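Local coordinates for protein hypothetical glycoside hydrolase (Parabacteroides distasonis, PDB 3TAW) that is of unknown function but resembles glycoside hydrolases and folds as a five-bladed beta-propeller, at residues S180-L185 against A193-K198; P250-K255 against E325-Y330; P121-T126 against Y131-T136; L145-S150 against I217-L222. All blocks are in the same frame, centred on the assembly; numbering follows the deposited sequence. Where two conformers were deposited one is given.

Contact 1. Residues S180-L185 against A193-K198; sequences SLVTTL and AKVNGK. With EDO (1,2-ethanediol), chain Q; EDO (1,2-ethanediol), chain S.
Val-182 and Val-195 cross at about a right angle, CG1 of the first 3.9 Å from CG2 of the second. In Val-182 the touching branch is turned anti to the backbone N (chi1 172°), which carries CG1 out over segment 193-198 and within 3.8 Å of the backbone O of Ala-193. Beta-branched valine suits both positions, being short, apolar and compatible with extended backbone. Further along, the methyl of Ala-193 fits against the strand, its CB 3.9 Å from CG2 of Thr-184. That threonine presents its methyl here and sends OG1 to the backbone O of Leu-253, so one small side chain serves an apolar and a polar neighbour. Strand 179-186 opens one blade-like meander of the propeller and pairs in parallel with strand 244-254, which opens the next. A single backbone bond spans the two segments: Ala-193 N to Val-182 O, 3.0 Å and nearly straight at N-H...O, although the donor lies 32° from the carbonyl plane. From Val-195 to Lys-198 the chain reverses in a type I' turn, closed by reciprocal backbone bonds between those two residues, with Asn-196 and Gly-197, residue types that tolerate positive phi, at its corners. Two 1,2-ethanediol molecules bind Asn-196, one accepting from its backbone N (2.8 Å to O1) and the other from ND2 (2.8 Å to O2); ND2 also bonds to Asn-291 O.

Contact 2. Residues P250-K255 against E325-Y330; sequences PAILTK and EGLVYY. With EDO (1,2-ethanediol), chain I.
No hydrogen bond joins Ile-252 and Leu-327 or any of their neighbours across this contact between two buried strands, where the closest side-chain meeting is a pair of methyl groups. CD1 of Ile-252 stands 3.7 Å from CD2 of Leu-327, and the two side chains cross at about a right angle. Isoleucine reaches so far because its chain is drawn out straight at chi2 (-180°), which puts CD1 at full stretch from the strand. Leucine answers with CG anti to its backbone N (chi1 179°), swinging the branched end toward segment 250-255. Long, flexible aliphatic residues are well suited here, since the strands stay well apart and the nearest CA atoms, those of Pro-250 and Leu-327, are 7.5 Å from each other. Trp-334 lies against both aliphatic chains and extends the apolar patch. Pro-250 approaches more loosely, with CD 4.4 Å from the backbone O of Glu-325. A 1,2-ethanediol, probably from the crystallisation liquor, lies between the strands: its O2 donates to Leu-327 O over 2.7 Å and rests 3.5 Å from CG of Pro-250, while Thr-56 OG1 is a further polar partner of the molecule. Proline sets an apolar ring beside this small diol. Where segment 325-330 begins, Glu-325 and Gly-326 both face Tyr-337 in a classic beta bulge. Strands 244-254 and 322-330, each first in its antiparallel meander, meeting side chain to side chain without sheet bonds, are characteristic of the blades of a beta-propeller converging toward its centre.

Contact 3. Residues P121-T126 against Y131-T136; sequences PRIAMT and YVLLYT
Val-132 O is gripped by two hydrogen bonds and a weaker contact: Ala-124 N donates at 3.2 Å, a water donates at 3.0 Å, and the CA-H of Ile-123 approaches with CA 3.4 Å away. The same water reaches Arg-122 O only weakly. These carbonyls belong to the beta hairpin of strands 117-125 and 131-138, the inner pair of a four-stranded propeller blade. Arg-122 with Leu-134 and Ala-124 with Val-132 are the hydrogen-bonded pairs; Arg-122 N to Leu-134 O is one of the short bonds, at 2.8 Å. Ile-123 and Leu-133 alternate with them on the other face, where CD1 of Leu-133 also packs 3.5 Å from CB of Pro-121, which has no N-H to donate and offers apolar ring carbons. Arg-122 instead sends NE and NH2 to the carbonyls of Gly-248 and Cys-247. Near the turn, the hydroxyl of Tyr-131 donates to Ile-57 O, which would steady the ring under Met-125, a selenomethionine. CG of Met-125 is anti to the backbone N (chi1 -168°) and lies over one ring face, while Ile-123 CG2 touches the edge. The chain then bends at chi3 in a Met-aromatic contact, leaving SE oblique to the ring and 3.5 Å from Tyr-131 OH.

Contact 4. Residues L145-S150 against I217-L222; sequences LAVATS and IDWDPL. With EDO (1,2-ethanediol), chain K.
Val-147 puts both of its methyls to work, one against Ile-217 and the other between Ile-217 and Trp-219. With chi1 at -175°, CG1 is anti to the backbone N and points to CG2 of Ile-217, 4.0 Å off. In Ile-217 a chi1 of 58° wedges CG1 between the backbone N and the carbonyl carbon, which leaves CG2 as the branch that touches; this holds for one of two conformers of the isoleucine, so the detail is less certain than the rest. The second methyl of Val-147, CG2, sits beside the backbone N and lies 3.8 Å from the backbone O of Ile-217. It also meets the pyrrole side of the indole, 4.1 Å from NE1 of Trp-219, obliquely to the ring. The long axes of Val-147 and Trp-219 cross at about a right angle. The tryptophan takes chi1 -68°, which turns its broad indole back toward Val-147, and NE1 has a weak hydrogen bond to Leu-216 O. A 1,2-ethanediol donates from O2 to Leu-145 O. No hydrogen bond crosses between the segments. Val-147 lies on a middle strand, flanked by 131-138 and 157-161, while Trp-219 packs on strand 209-213 and Pro-221 on helix 166-169.

From the N terminus, contact 3 comes first, closing a tight hairpin with four residues between its segments. Contact 4 then opens on the adjoining strand, which bonds to 131-136, and closes a long loop of 66 residues onto segment 217-222, joining strand 143-150 to the next sheet. Contact 1 falls wholly within that loop, joining strand 179-186 to the turn that leads to strand 199-203. Contact 2 opens only after contact 4 has closed, and spans 69 residues to segment 325-330 near the C terminus. No loops cross. Contacts 1 and 2 share the parallel pair of strands 179-186 and 244-254, while Leu-181 meets Leu-134 and Val-132 of contact 3 across blades and Trp-219 within its own sheet.

Contact 1. Residues S180-L185 against A193-K198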
loop_
_atom_site.group_PDB
_atom_site.type_symbol
_atom_site.label_atom_id
_atom_site.label_comp_id
_atom_site.label_asym_id
_atom_site.label_seq_id
_atom_site.Cartn_x
_atom_site.Cartn_y
_atom_site.Cartn_z
ATOM N N SER A 180 5.938 -2.295 -2.395
ATOM C CA SER A 180 6.585 -1.050 -1.973
ATOM C C SER A 180 7.826 -0.822 -2.822
ATOM O O SER A 180 8.888 -1.407 -2.558
ATOM C CB SER A 180 6.996 -1.180 -0.498
ATOM O OG SER A 180 5.851 -1.436 0.292
ATOM N N LEU A 181 7.690 0.015 -3.849
ATOM C CA LEU A 181 8.817 0.399 -4.684
ATOM C C LEU A 181 9.804 1.245 -3.880
ATOM O O LEU A 181 9.424 2.039 -3.013
ATOM C CB LEU A 181 8.353 1.228 -5.884
ATOM C CG LEU A 181 7.995 0.455 -7.135
ATOM C CD1 LEU A 181 6.825 -0.445 -6.880
ATOM C CD2 LEU A 181 7.692 1.497 -8.234
ATOM N N VAL A 182 11.071 1.098 -4.196
ATOM C CA VAL A 182 12.087 1.942 -3.577
ATOM C C VAL A 182 12.091 3.339 -4.223
ATOM O O VAL A 182 12.143 3.477 -5.444
ATOM C CB VAL A 182 13.468 1.286 -3.610
ATOM C CG1 VAL A 182 14.536 2.267 -3.130
ATOM C CG2 VAL A 182 13.479 0.029 -2.707
ATOM N N THR A 183 12.026 4.346 -3.350
ATOM C CA THR A 183 12.038 5.758 -3.698
ATOM C C THR A 183 13.136 6.430 -2.876
ATOM O O THR A 183 13.658 5.853 -1.920
ATOM C CB THR A 183 10.698 6.457 -3.353
ATOM O OG1 THR A 183 10.530 6.518 -1.924
ATOM C CG2 THR A 183 9.506 5.747 -4.021
ATOM N N THR A 184 13.441 7.672 -3.227
ATOM C CA THR A 184 14.288 8.510 -2.401
ATOM C C THR A 184 13.847 9.958 -2.550
ATOM O O THR A 184 13.037 10.240 -3.417
ATOM C CB THR A 184 15.775 8.350 -2.773
ATOM O OG1 THR A 184 16.602 8.819 -1.695
ATOM C CG2 THR A 184 16.112 9.086 -4.068
ATOM N N LEU A 185 14.357 10.846 -1.692
ATOM C CA LEU A 185 14.076 12.264 -1.833
ATOM C C LEU A 185 15.277 12.962 -2.421
ATOM O O LEU A 185 16.410 12.815 -1.933
ATOM C CB LEU A 185 13.649 12.887 -0.501
ATOM C CG LEU A 185 12.138 12.765 -0.293
ATOM C CD1 LEU A 185 11.745 11.337 0.022
ATOM C CD2 LEU A 185 11.593 13.755 0.754
ATOM N N ALA A 193 13.753 5.246 -7.210
ATOM C CA ALA A 193 15.208 5.202 -7.170
ATOM C C ALA A 193 15.690 3.815 -7.493
ATOM O O ALA A 193 15.251 2.843 -6.848
ATOM C CB ALA A 193 15.687 5.579 -5.775
ATOM N N LYS A 194 16.621 3.716 -8.433
ATOM C CA LYS A 194 17.283 2.433 -8.707
ATOM C C LYS A 194 18.226 2.067 -7.580
ATOM O O LYS A 194 18.794 2.942 -6.920
ATOM C CB LYS A 194 18.080 2.501 -10.019
ATOM C CG LYS A 194 17.197 2.606 -11.240
ATOM C CD LYS A 194 18.023 2.783 -12.510
ATOM C CE LYS A 194 17.165 2.680 -13.765
ATOM N NZ LYS A 194 18.048 2.798 -14.968
ATOM N N VAL A 195 18.386 0.758 -7.376
ATOM C CA VAL A 195 19.345 0.209 -6.446
ATOM C C VAL A 195 20.224 -0.728 -7.258
ATOM O O VAL A 195 19.721 -1.663 -7.913
ATOM C CB VAL A 195 18.657 -0.546 -5.283
ATOM C CG1 VAL A 195 19.732 -1.090 -4.300
ATOM C CG2 VAL A 195 17.626 0.371 -4.576
ATOM N N ASN A 196 21.527 -0.444 -7.261
ATOM C CA ASN A 196 22.466 -1.203 -8.086
ATOM C C ASN A 196 22.024 -1.319 -9.550
ATOM O O ASN A 196 22.119 -2.372 -10.160
ATOM C CB ASN A 196 22.703 -2.579 -7.457
ATOM C CG ASN A 196 23.370 -2.475 -6.100
ATOM O OD1 ASN A 196 24.288 -1.645 -5.901
ATOM N ND2 ASN A 196 22.930 -3.302 -5.159
ATOM N N GLY A 197 21.510 -0.216 -10.088
ATOM C CA GLY A 197 21.139 -0.120 -11.497
ATOM C C GLY A 197 19.788 -0.700 -11.899
ATOM O O GLY A 197 19.469 -0.716 -13.079
ATOM N N LYS A 198 19.026 -1.231 -10.946
ATOM C CA LYS A 198 17.721 -1.827 -11.212
ATOM C C LYS A 198 16.657 -1.169 -10.353
ATOM O O LYS A 198 16.933 -0.738 -9.246
ATOM C CB LYS A 198 17.713 -3.331 -10.900
ATOM C CG LYS A 198 18.636 -4.149 -11.828
ATOM C CD LYS A 198 18.013 -5.494 -12.189
ATOM C CE LYS A 198 18.758 -6.190 -13.343
ATOM N NZ LYS A 198 17.794 -6.814 -14.336
HETATM C C1 EDO Q . 19.349 -5.003 -7.735
HETATM O O1 EDO Q . 19.757 -6.362 -7.963
HETATM C C2 EDO Q . 19.564 -4.630 -6.270
HETATM O O2 EDO Q . 20.833 -5.080 -5.756
HETATM C C1 EDO S . 23.221 1.225 -4.572
HETATM O O1 EDO S . 22.596 1.688 -5.782
HETATM C C2 EDO S . 23.077 2.270 -3.475
HETATM O O2 EDO S . 21.685 2.461 -3.183
#

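Contact 2. Residues P250-K255 against E325-Y330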
loop_
_atom_site.group_PDB
_atom_site.type_symbol
_atom_site.label_atom_id
_atom_site.label_comp_id
_atom_site.label_asym_id
_atom_site.label_seq_id
_atom_site.Cartn_x
_atom_site.Cartn_y
_atom_site.Cartn_z
ATOM N N PRO A 250 5.409 2.931 -0.432
ATOM C CA PRO A 250 6.743 2.825 -1.007
ATOM C C PRO A 250 7.876 3.013 0.012
ATOM O O PRO A 250 7.752 3.802 0.985
ATOM C CB PRO A 250 6.759 3.937 -2.065
ATOM C CG PRO A 250 5.310 4.066 -2.465
ATOM C CD PRO A 250 4.579 3.905 -1.164
ATOM N N ALA A 251 8.943 2.244 -0.192
ATOM C CA ALA A 251 10.122 2.286 0.648
ATOM C C ALA A 251 10.924 3.544 0.338
ATOM O O ALA A 251 10.829 4.100 -0.767
ATOM C CB ALA A 251 10.992 1.042 0.416
ATOM N N ILE A 252 11.730 3.960 1.318
ATOM C CA ILE A 252 12.505 5.196 1.251
ATOM C C ILE A 252 13.995 4.947 1.478
ATOM O O ILE A 252 14.403 4.554 2.576
ATOM C CB ILE A 252 12.018 6.239 2.275
ATOM C CG1 ILE A 252 10.522 6.509 2.080
ATOM C CG2 ILE A 252 12.792 7.537 2.098
ATOM C CD1 ILE A 252 9.926 7.532 3.032
ATOM N N LEU A 253 14.791 5.221 0.446
ATOM C CA LEU A 253 16.244 5.064 0.485
ATOM C C LEU A 253 16.827 6.288 1.166
ATOM O O LEU A 253 16.728 7.386 0.626
ATOM C CB LEU A 253 16.793 4.933 -0.940
ATOM C CG LEU A 253 18.291 5.028 -1.188
ATOM C CD1 LEU A 253 19.003 3.944 -0.443
ATOM C CD2 LEU A 253 18.582 4.959 -2.727
ATOM N N THR A 254 17.416 6.100 2.343
ATOM C CA THR A 254 18.054 7.182 3.082
ATOM C C THR A 254 19.534 6.864 3.195
ATOM O O THR A 254 19.976 5.754 2.852
ATOM C CB THR A 254 17.458 7.352 4.515
ATOM O OG1 THR A 254 17.896 6.272 5.352
ATOM C CG2 THR A 254 15.882 7.393 4.516
ATOM N N LYS A 255 20.319 7.822 3.701
ATOM C CA LYS A 255 21.746 7.546 3.968
ATOM C C LYS A 255 21.972 6.421 4.976
ATOM O O LYS A 255 23.056 5.783 4.989
ATOM C CB LYS A 255 22.446 8.813 4.475
ATOM C CG LYS A 255 22.539 9.901 3.437
ATOM C CD LYS A 255 23.449 9.538 2.278
ATOM C CE LYS A 255 23.374 10.572 1.177
ATOM N NZ LYS A 255 24.152 10.175 -0.031
ATOM N N GLU A 325 -0.202 2.741 4.007
ATOM C CA GLU A 325 -0.166 2.466 2.562
ATOM C C GLU A 325 0.156 3.638 1.646
ATOM O O GLU A 325 0.551 3.420 0.496
ATOM C CB GLU A 325 -1.511 1.829 2.168
ATOM C CG GLU A 325 -1.581 1.281 0.737
ATOM C CD GLU A 325 -2.807 0.382 0.502
ATOM O OE1 GLU A 325 -3.348 -0.166 1.481
ATOM O OE2 GLU A 325 -3.251 0.233 -0.677
ATOM N N GLY A 326 -0.061 4.872 2.125
ATOM C CA GLY A 326 0.258 6.098 1.392
ATOM C C GLY A 326 1.151 6.995 2.251
ATOM O O GLY A 326 0.942 7.127 3.448
ATOM N N LEU A 327 2.161 7.608 1.646
ATOM C CA LEU A 327 3.124 8.424 2.385
ATOM C C LEU A 327 3.692 9.493 1.468
ATOM O O LEU A 327 4.213 9.160 0.395
ATOM C CB LEU A 327 4.238 7.545 2.949
ATOM C CG LEU A 327 5.333 8.264 3.737
ATOM C CD1 LEU A 327 4.750 9.039 4.961
ATOM C CD2 LEU A 327 6.424 7.250 4.178
ATOM N N VAL A 328 3.536 10.756 1.855
ATOM C CA VAL A 328 4.062 11.873 1.081
ATOM C C VAL A 328 4.783 12.876 1.980
ATOM O O VAL A 328 4.457 13.020 3.161
ATOM C CB VAL A 328 2.962 12.621 0.274
ATOM C CG1 VAL A 328 2.344 11.702 -0.795
ATOM C CG2 VAL A 328 1.867 13.201 1.210
ATOM N N TYR A 329 5.747 13.583 1.394
ATOM C CA TYR A 329 6.434 14.688 2.030
ATOM C C TYR A 329 5.914 15.966 1.373
ATOM O O TYR A 329 6.154 16.201 0.178
ATOM C CB TYR A 329 7.939 14.552 1.809
ATOM C CG TYR A 329 8.720 15.582 2.553
ATOM C CD1 TYR A 329 8.805 15.533 3.931
ATOM C CD2 TYR A 329 9.340 16.635 1.886
ATOM C CE1 TYR A 329 9.512 16.486 4.643
ATOM C CE2 TYR A 329 10.054 17.590 2.589
ATOM C CZ TYR A 329 10.118 17.513 3.961
ATOM O OH TYR A 329 10.819 18.448 4.681
ATOM N N TYR A 330 5.182 16.769 2.140
ATOM C CA TYR A 330 4.414 17.906 1.587
ATOM C C TYR A 330 4.466 19.037 2.595
ATOM O O TYR A 330 4.281 18.802 3.784
ATOM C CB TYR A 330 2.969 17.482 1.375
ATOM C CG TYR A 330 2.108 18.467 0.629
ATOM C CD1 TYR A 330 2.226 18.614 -0.736
ATOM C CD2 TYR A 330 1.134 19.205 1.287
ATOM C CE1 TYR A 330 1.417 19.510 -1.447
ATOM C CE2 TYR A 330 0.304 20.085 0.604
ATOM C CZ TYR A 330 0.451 20.247 -0.766
ATOM O OH TYR A 330 -0.355 21.140 -1.475
HETATM C C1 EDO I . 4.473 8.816 -3.247
HETATM O O1 EDO I . 4.899 9.563 -4.405
HETATM C C2 EDO I . 5.649 8.087 -2.576
HETATM O O2 EDO I . 5.280 7.414 -1.346
#

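Contact 3. Residues P121-T126 against Y131-T136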
loop_
_atom_site.group_PDB
_atom_site.type_symbol
_atom_site.label_atom_id
_atom_site.label_comp_id
_atom_site.label_asym_id
_atom_site.label_seq_id
_atom_site.Cartn_x
_atom_site.Cartn_y
_atom_site.Cartn_z
ATOM N N PRO A 121 -3.920 -0.065 -3.605
ATOM C CA PRO A 121 -2.953 0.645 -4.456
ATOM C C PRO A 121 -1.748 1.179 -3.665
ATOM O O PRO A 121 -1.876 1.544 -2.492
ATOM C CB PRO A 121 -3.759 1.808 -4.960
ATOM C CG PRO A 121 -4.725 2.110 -3.863
ATOM C CD PRO A 121 -5.128 0.759 -3.346
ATOM N N ARG A 122 -0.590 1.194 -4.309
ATOM C CA ARG A 122 0.524 2.046 -3.912
ATOM C C ARG A 122 0.979 2.786 -5.146
ATOM O O ARG A 122 1.024 2.219 -6.253
ATOM C CB ARG A 122 1.739 1.258 -3.374
ATOM C CG ARG A 122 1.635 0.778 -1.961
ATOM C CD ARG A 122 0.938 -0.525 -1.893
ATOM N NE ARG A 122 0.981 -1.179 -0.572
ATOM C CZ ARG A 122 0.057 -2.042 -0.171
ATOM N NH1 ARG A 122 -0.937 -2.354 -0.975
ATOM N NH2 ARG A 122 0.111 -2.589 1.034
ATOM N N ILE A 123 1.356 4.042 -4.950
ATOM C CA ILE A 123 1.824 4.897 -6.033
ATOM C C ILE A 123 3.190 5.458 -5.710
ATOM O O ILE A 123 3.429 5.904 -4.594
ATOM C CB ILE A 123 0.873 6.072 -6.287
ATOM C CG1 ILE A 123 -0.499 5.536 -6.721
ATOM C CG2 ILE A 123 1.452 7.055 -7.346
ATOM C CD1 ILE A 123 -1.585 6.584 -6.726
ATOM N N ALA A 124 4.062 5.474 -6.710
ATOM C CA ALA A 124 5.294 6.259 -6.657
ATOM C C ALA A 124 5.522 6.872 -8.036
ATOM O O ALA A 124 4.918 6.443 -9.031
ATOM C CB ALA A 124 6.518 5.417 -6.239
HETATM N N MSE A 125 6.381 7.871 -8.086
HETATM C CA MSE A 125 6.586 8.636 -9.326
HETATM C C MSE A 125 8.035 8.600 -9.785
HETATM O O MSE A 125 8.936 8.755 -8.970
HETATM C CB MSE A 125 6.185 10.095 -9.118
HETATM C CG MSE A 125 6.087 10.864 -10.395
HETATM SE SE MSE A 125 5.942 12.797 -10.049
HETATM C CE MSE A 125 7.797 13.118 -9.449
ATOM N N THR A 126 8.262 8.443 -11.088
ATOM C CA THR A 126 9.624 8.520 -11.640
ATOM C C THR A 126 10.094 9.957 -11.737
ATOM O O THR A 126 9.295 10.888 -11.612
ATOM C CB THR A 126 9.731 7.888 -13.030
ATOM O OG1 THR A 126 8.972 8.659 -13.962
ATOM C CG2 THR A 126 9.218 6.457 -13.003
ATOM N N TYR A 131 3.679 8.261 -13.018
ATOM C CA TYR A 131 3.124 7.631 -11.833
ATOM C C TYR A 131 2.988 6.142 -12.093
ATOM O O TYR A 131 2.394 5.710 -13.107
ATOM C CB TYR A 131 1.797 8.265 -11.409
ATOM C CG TYR A 131 1.965 9.708 -11.018
ATOM C CD1 TYR A 131 2.363 10.044 -9.732
ATOM C CD2 TYR A 131 1.798 10.746 -11.947
ATOM C CE1 TYR A 131 2.558 11.350 -9.349
ATOM C CE2 TYR A 131 1.982 12.076 -11.569
ATOM C CZ TYR A 131 2.354 12.380 -10.266
ATOM O OH TYR A 131 2.569 13.704 -9.884
ATOM N N VAL A 132 3.520 5.355 -11.157
ATOM C CA VAL A 132 3.537 3.908 -11.269
ATOM C C VAL A 132 2.661 3.353 -10.131
ATOM O O VAL A 132 2.971 3.536 -8.965
ATOM C CB VAL A 132 4.959 3.316 -11.164
ATOM C CG1 VAL A 132 4.914 1.774 -11.296
ATOM C CG2 VAL A 132 5.880 3.960 -12.246
ATOM N N LEU A 133 1.565 2.711 -10.525
ATOM C CA LEU A 133 0.555 2.179 -9.635
ATOM C C LEU A 133 0.701 0.674 -9.569
ATOM O O LEU A 133 0.659 -0.009 -10.603
ATOM C CB LEU A 133 -0.830 2.559 -10.185
ATOM C CG LEU A 133 -2.067 1.977 -9.516
ATOM C CD1 LEU A 133 -2.167 2.379 -8.036
ATOM C CD2 LEU A 133 -3.340 2.410 -10.304
ATOM N N LEU A 134 0.924 0.175 -8.342
ATOM C CA LEU A 134 0.990 -1.244 -8.041
ATOM C C LEU A 134 -0.231 -1.554 -7.220
ATOM O O LEU A 134 -0.480 -0.896 -6.204
ATOM C CB LEU A 134 2.242 -1.583 -7.234
ATOM C CG LEU A 134 3.524 -1.885 -8.031
ATOM C CD1 LEU A 134 3.484 -3.303 -8.667
ATOM C CD2 LEU A 134 3.837 -0.820 -9.054
ATOM N N TYR A 135 -1.014 -2.545 -7.667
ATOM C CA TYR A 135 -2.313 -2.840 -7.068
ATOM C C TYR A 135 -2.647 -4.311 -7.234
ATOM O O TYR A 135 -1.949 -5.038 -7.943
ATOM C CB TYR A 135 -3.414 -1.979 -7.720
ATOM C CG TYR A 135 -3.686 -2.315 -9.178
ATOM C CD1 TYR A 135 -2.875 -1.830 -10.192
ATOM C CD2 TYR A 135 -4.784 -3.096 -9.541
ATOM C CE1 TYR A 135 -3.115 -2.145 -11.534
ATOM C CE2 TYR A 135 -5.052 -3.396 -10.874
ATOM C CZ TYR A 135 -4.219 -2.920 -11.860
ATOM O OH TYR A 135 -4.504 -3.193 -13.162
ATOM N N THR A 136 -3.694 -4.750 -6.545
ATOM C CA THR A 136 -4.128 -6.134 -6.615
ATOM C C THR A 136 -5.316 -6.273 -7.554
ATOM O O THR A 136 -6.307 -5.551 -7.421
ATOM C CB THR A 136 -4.607 -6.637 -5.251
ATOM O OG1 THR A 136 -3.635 -6.325 -4.255
ATOM C CG2 THR A 136 -4.888 -8.173 -5.296
HETATM O O HOH W 1 3.810 1.926 -6.585
#

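Contact 4. Residues L145-S150 against I217-L222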
loop_
_atom_site.group_PDB
_atom_site.type_symbol
_atom_site.label_atom_id
_atom_site.label_comp_id
_atom_site.label_asym_id
_atom_site.label_seq_id
_atom_site.Cartn_x
_atom_site.Cartn_y
_atom_site.Cartn_z
ATOM N N LEU A 145 -0.706 -9.130 -8.159
ATOM C CA LEU A 145 -0.074 -7.819 -8.184
ATOM C C LEU A 145 0.074 -7.379 -9.637
ATOM O O LEU A 145 0.662 -8.102 -10.450
ATOM C CB LEU A 145 1.302 -7.930 -7.521
ATOM C CG LEU A 145 2.106 -6.680 -7.277
ATOM C CD1 LEU A 145 1.373 -5.701 -6.299
ATOM C CD2 LEU A 145 3.475 -7.106 -6.742
ATOM N N ALA A 146 -0.399 -6.181 -9.954
ATOM C CA ALA A 146 -0.362 -5.682 -11.321
ATOM C C ALA A 146 0.111 -4.231 -11.348
ATOM O O ALA A 146 0.161 -3.553 -10.316
ATOM C CB ALA A 146 -1.763 -5.846 -11.990
ATOM N N VAL A 147 0.469 -3.775 -12.539
ATOM C CA VAL A 147 1.074 -2.469 -12.743
ATOM C C VAL A 147 0.284 -1.621 -13.734
ATOM O O VAL A 147 -0.162 -2.115 -14.777
ATOM C CB VAL A 147 2.512 -2.615 -13.295
ATOM C CG1 VAL A 147 3.206 -1.241 -13.395
ATOM C CG2 VAL A 147 3.354 -3.586 -12.409
ATOM N N ALA A 148 0.123 -0.340 -13.418
ATOM C CA ALA A 148 -0.414 0.611 -14.370
ATOM C C ALA A 148 0.378 1.897 -14.262
ATOM O O ALA A 148 0.966 2.193 -13.201
ATOM C CB ALA A 148 -1.957 0.831 -14.130
ATOM N N THR A 149 0.458 2.636 -15.369
ATOM C CA THR A 149 1.146 3.915 -15.375
ATOM C C THR A 149 0.300 5.055 -15.972
ATOM O O THR A 149 -0.622 4.820 -16.767
ATOM C CB THR A 149 2.519 3.864 -16.088
ATOM O OG1 THR A 149 2.335 3.754 -17.505
ATOM C CG2 THR A 149 3.376 2.673 -15.584
ATOM N N SER A 150 0.627 6.278 -15.567
ATOM C CA SER A 150 -0.039 7.482 -16.078
ATOM C C SER A 150 0.837 8.694 -15.823
ATOM O O SER A 150 1.748 8.644 -15.001
ATOM C CB SER A 150 -1.399 7.714 -15.404
ATOM O OG SER A 150 -1.240 8.072 -14.044
ATOM N N ILE A 217 7.598 -2.414 -15.287
ATOM C CA ILE A 217 6.356 -3.150 -15.552
ATOM C C ILE A 217 6.516 -4.656 -15.429
ATOM O O ILE A 217 5.639 -5.292 -14.867
ATOM C CB ILE A 217 5.660 -2.756 -16.890
ATOM C CG1 ILE A 217 6.577 -2.970 -18.095
ATOM C CG2 ILE A 217 5.208 -1.321 -16.820
ATOM C CD1 ILE A 217 5.863 -2.880 -19.431
ATOM N N ASP A 218 7.627 -5.214 -15.912
ATOM C CA ASP A 218 7.917 -6.625 -15.757
ATOM C C ASP A 218 8.927 -6.770 -14.617
ATOM O O ASP A 218 10.047 -6.212 -14.672
ATOM C CB ASP A 218 8.499 -7.194 -17.035
ATOM C CG ASP A 218 7.559 -7.049 -18.208
ATOM O OD1 ASP A 218 6.394 -7.517 -18.123
ATOM O OD2 ASP A 218 7.979 -6.425 -19.195
ATOM N N TRP A 219 8.515 -7.508 -13.595
ATOM C CA TRP A 219 9.292 -7.667 -12.374
ATOM C C TRP A 219 9.717 -9.110 -12.200
ATOM O O TRP A 219 8.943 -10.012 -12.500
ATOM C CB TRP A 219 8.465 -7.210 -11.167
ATOM C CG TRP A 219 8.223 -5.739 -11.193
ATOM C CD1 TRP A 219 7.244 -5.076 -11.877
ATOM C CD2 TRP A 219 8.990 -4.728 -10.514
ATOM N NE1 TRP A 219 7.364 -3.716 -11.682
ATOM C CE2 TRP A 219 8.417 -3.478 -10.846
ATOM C CE3 TRP A 219 10.088 -4.759 -9.650
ATOM C CZ2 TRP A 219 8.917 -2.271 -10.350
ATOM C CZ3 TRP A 219 10.590 -3.547 -9.171
ATOM C CH2 TRP A 219 10.003 -2.336 -9.526
ATOM N N ASP A 220 10.943 -9.301 -11.701
ATOM C CA ASP A 220 11.510 -10.619 -11.414
ATOM C C ASP A 220 11.648 -10.797 -9.904
ATOM O O ASP A 220 12.493 -10.151 -9.261
ATOM C CB ASP A 220 12.891 -10.763 -12.052
ATOM C CG ASP A 220 12.852 -10.677 -13.570
ATOM O OD1 ASP A 220 11.945 -11.277 -14.199
ATOM O OD2 ASP A 220 13.780 -10.046 -14.125
ATOM N N PRO A 221 10.830 -11.676 -9.323
ATOM C CA PRO A 221 10.939 -11.966 -7.888
ATOM C C PRO A 221 12.289 -12.560 -7.547
ATOM O O PRO A 221 12.823 -13.364 -8.325
ATOM C CB PRO A 221 9.830 -12.983 -7.655
ATOM C CG PRO A 221 8.837 -12.657 -8.692
ATOM C CD PRO A 221 9.675 -12.364 -9.915
ATOM N N LEU A 222 12.845 -12.153 -6.417
ATOM C CA LEU A 222 14.097 -12.723 -5.955
ATOM C C LEU A 222 13.846 -14.150 -5.479
ATOM O O LEU A 222 12.866 -14.416 -4.779
ATOM C CB LEU A 222 14.664 -11.885 -4.827
ATOM C CG LEU A 222 15.566 -10.719 -5.225
ATOM C CD1 LEU A 222 15.060 -9.934 -6.386
ATOM C CD2 LEU A 222 15.905 -9.855 -4.026
HETATM C C1 EDO K . 1.482 -13.082 -9.962
HETATM O O1 EDO K . 0.364 -13.086 -9.097
HETATM C C2 EDO K . 1.511 -11.942 -10.990
HETATM O O2 EDO K . 1.996 -10.678 -10.534
#